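Local structure of SorB (Sorangium cellulosum, 6B2V) at residues Ser92-Arg97 against Gly123-Gly128. The protein contributes the pyran synthase domain of module nine of the sorangicin polyketide assembly line, which probably closes a pyran ring in the growing antibiotic chain. Residues are numbered along the deposited sequence; the frame is centred on the assembly and turned at random.
Sequences SPLVIR and GVHARG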
ATOM      1  N   SER A  92      14.127  -5.822  -1.377  1.00 15.20           N
ATOM      2  CA  SER A  92      14.624  -5.722  -2.732  1.00 18.40           C
ATOM      3  C   SER A  92      13.501  -5.498  -3.728  1.00 18.61           C
ATOM      4  O   SER A  92      12.518  -6.102  -3.611  1.00 18.20           O
ATOM      5  CB  SER A  92      15.298  -7.019  -3.160  1.00 20.47           C
ATOM      6  OG  SER A  92      16.418  -7.245  -2.391  1.00 25.72           O
ATOM      7  N   PRO A  93      13.711  -4.624  -4.680  1.00 16.96           N
ATOM      8  CA  PRO A  93      12.732  -4.407  -5.714  1.00 19.33           C
ATOM      9  C   PRO A  93      12.673  -5.603  -6.656  1.00 20.30           C
ATOM     10  O   PRO A  93      13.648  -6.273  -6.848  1.00 21.12           O
ATOM     11  CB  PRO A  93      13.266  -3.212  -6.481  1.00 21.76           C
ATOM     12  CG  PRO A  93      14.419  -2.711  -5.741  1.00 30.78           C
ATOM     13  CD  PRO A  93      14.880  -3.776  -4.827  1.00 19.96           C
ATOM     14  N   LEU A  94      11.497  -5.864  -7.189  1.00 18.43           N
ATOM     15  CA  LEU A  94      11.308  -6.898  -8.142  1.00 17.28           C
ATOM     16  C   LEU A  94      10.822  -6.300  -9.441  1.00 16.97           C
ATOM     17  O   LEU A  94       9.766  -5.778  -9.524  1.00 17.18           O
ATOM     18  CB  LEU A  94      10.272  -7.867  -7.646  1.00 17.68           C
ATOM     19  CG  LEU A  94       9.927  -9.095  -8.454  1.00 19.30           C
ATOM     20  CD1 LEU A  94      11.153  -9.931  -8.754  1.00 20.83           C
ATOM     21  CD2 LEU A  94       8.931  -9.918  -7.678  1.00 22.92           C
ATOM     22  N   VAL A  95      11.644  -6.428 -10.446  1.00 19.65           N
ATOM     23  CA  VAL A  95      11.300  -5.941 -11.765  1.00 19.20           C
ATOM     24  C   VAL A  95      11.113  -7.124 -12.712  1.00 22.26           C
ATOM     25  O   VAL A  95      11.973  -7.933 -12.823  1.00 25.19           O
ATOM     26  CB  VAL A  95      12.387  -5.054 -12.307  1.00 21.47           C
ATOM     27  CG1 VAL A  95      12.106  -4.732 -13.760  1.00 25.39           C
ATOM     28  CG2 VAL A  95      12.514  -3.817 -11.487  1.00 23.04           C
ATOM     29  N   ILE A  96       9.955  -7.227 -13.340  1.00 22.24           N
ATOM     30  CA  ILE A  96       9.680  -8.332 -14.215  1.00 22.75           C
ATOM     31  C   ILE A  96       9.298  -7.846 -15.582  1.00 28.85           C
ATOM     32  O   ILE A  96       8.245  -7.311 -15.752  1.00 26.89           O
ATOM     33  CB  ILE A  96       8.529  -9.166 -13.679  1.00 23.41           C
ATOM     34  CG1 ILE A  96       8.921  -9.758 -12.341  1.00 22.89           C
ATOM     35  CG2 ILE A  96       8.228 -10.311 -14.618  1.00 27.19           C
ATOM     36  CD1 ILE A  96       7.817 -10.450 -11.611  1.00 23.96           C
ATOM     37  N   ARG A  97      10.184  -8.074 -16.525  1.00 28.99           N
ATOM     38  CA  ARG A  97       9.982  -7.674 -17.884  1.00 33.31           C
ATOM     39  C   ARG A  97      10.430  -8.716 -18.892  1.00 37.38           C
ATOM     40  O   ARG A  97       9.674  -9.222 -19.635  1.00 39.42           O
ATOM     41  CB  ARG A  97      10.768  -6.432 -18.157  1.00 35.35           C
ATOM     42  CG  ARG A  97      10.283  -5.641 -19.352  1.00 39.04           C
ATOM     43  CD  ARG A  97      11.293  -4.564 -19.645  1.00 42.77           C
ATOM     44  NE  ARG A  97      10.912  -3.352 -18.957  1.00 45.55           N
ATOM     45  CZ  ARG A  97      11.542  -2.776 -17.950  1.00 45.18           C
ATOM     46  NH1 ARG A  97      12.658  -3.283 -17.450  1.00 44.43           N
ATOM     47  NH2 ARG A  97      11.007  -1.681 -17.435  1.00 40.13           N
ATOM     48  N   GLY A 123      15.998 -12.964  -3.961  1.00 19.81           N
ATOM     49  CA  GLY A 123      16.092 -12.431  -2.636  1.00 21.36           C
ATOM     50  C   GLY A 123      14.797 -12.223  -1.898  1.00 17.51           C
ATOM     51  O   GLY A 123      13.811 -12.733  -2.284  1.00 19.72           O
ATOM     52  N   VAL A 124      14.869 -11.467  -0.831  1.00 17.91           N
ATOM     53  CA  VAL A 124      13.702 -11.193  -0.044  1.00 16.96           C
ATOM     54  C   VAL A 124      13.182  -9.819  -0.461  1.00 17.01           C
ATOM     55  O   VAL A 124      13.902  -8.901  -0.597  1.00 16.97           O
ATOM     56  CB  VAL A 124      13.998 -11.267   1.424  1.00 15.97           C
ATOM     57  CG1 VAL A 124      12.810 -10.824   2.251  1.00 15.88           C
ATOM     58  CG2 VAL A 124      14.412 -12.679   1.774  1.00 19.69           C
ATOM     59  N   HIS A 125      11.890  -9.760  -0.733  1.00 15.13           N
ATOM     60  CA  HIS A 125      11.270  -8.520  -1.193  1.00 16.67           C
ATOM     61  C   HIS A 125      10.431  -7.770  -0.175  1.00 14.80           C
ATOM     62  O   HIS A 125      10.422  -6.582  -0.144  1.00 15.36           O
ATOM     63  CB  HIS A 125      10.422  -8.814  -2.446  1.00 13.50           C
ATOM     64  CG  HIS A 125      11.183  -9.494  -3.536  1.00 14.80           C
ATOM     65  ND1 HIS A 125      12.155  -8.860  -4.260  1.00 16.39           N
ATOM     66  CD2 HIS A 125      11.165 -10.766  -3.978  1.00 17.48           C
ATOM     67  CE1 HIS A 125      12.682  -9.705  -5.111  1.00 18.08           C
ATOM     68  NE2 HIS A 125      12.103 -10.873  -4.957  1.00 18.85           N
ATOM     69  N   ALA A 126       9.760  -8.525   0.680  1.00 14.13           N
ATOM     70  CA  ALA A 126       8.929  -7.962   1.680  1.00 13.80           C
ATOM     71  C   ALA A 126       8.724  -8.909   2.847  1.00 14.02           C
ATOM     72  O   ALA A 126       8.774 -10.060   2.684  1.00 16.23           O
ATOM     73  CB  ALA A 126       7.577  -7.621   1.065  1.00 14.22           C
ATOM     74  N   ARG A 127       8.451  -8.343   3.995  1.00 14.63           N
ATOM     75  CA  ARG A 127       8.096  -9.077   5.173  1.00 15.35           C
ATOM     76  C   ARG A 127       7.229  -8.235   6.081  1.00 16.44           C
ATOM     77  O   ARG A 127       7.129  -7.072   5.958  1.00 16.75           O
ATOM     78  CB  ARG A 127       9.314  -9.556   5.932  1.00 16.90           C
ATOM     79  CG  ARG A 127       9.971  -8.486   6.736  1.00 16.82           C
ATOM     80  CD  ARG A 127      11.108  -9.002   7.550  1.00 24.17           C
ATOM     81  NE  ARG A 127      11.380  -8.121   8.650  1.00 26.61           N
ATOM     82  CZ  ARG A 127      12.589  -7.923   9.120  1.00 32.94           C
ATOM     83  NH1 ARG A 127      13.580  -8.556   8.537  1.00 28.49           N
ATOM     84  NH2 ARG A 127      12.784  -7.104  10.121  1.00 32.39           N
ATOM     85  N   GLY A 128       6.579  -8.897   6.988  1.00 14.32           N
ATOM     86  CA  GLY A 128       5.744  -8.235   7.929  1.00 15.01           C
ATOM     87  C   GLY A 128       4.943  -9.188   8.782  1.00 17.47           C
ATOM     88  O   GLY A 128       5.184 -10.342   8.755  1.00 15.91           O
TER
HETATM   89  O   HOH W   1      10.305  -4.766  -2.445  1.00 19.42           O
HETATM   90  O   HOH W   2      16.944  -9.328  -0.306  1.00 22.35           O
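S92 and V124 are joined backbone to backbone, S92 N donating to V124 O over 3.2 Å, and from there the loop 92-97 runs away from the strand. The side chain of H125 carries the next bond. ND1 of H125 donates a hydrogen bond to S92 O at 2.9 Å, nearly straight (164°) and with the acceptor in the ring plane, although the donor stands well above the plane of the carbonyl. S92 O thus takes two donors, H125 ND1 and water 1, while the same water also donates to H125 O. Histidine suits the place because its second nitrogen, NE2, bonds to S120 OG; with both nitrogens engaged, rotation of the ring is restricted. L94 supplies the apolar part: L94 CB sits over one face of the H125 ring in a CH-pi contact, 4.2 Å from the centroid. With CG anti to the backbone N (chi1 -177°), CD1 of L94 comes within 4.0 Å of H125 NE2. The two side chains cross at about a right angle. S92 adds a small hydroxyl, OG, which shares water 2 with V124 N. H125 and A126 both face V118 in a classic beta bulge, within the predicted N-terminal hotdog fold. Y67 of helix 64-77 and L103 of strand 101-110 each pack against both L94 and H125.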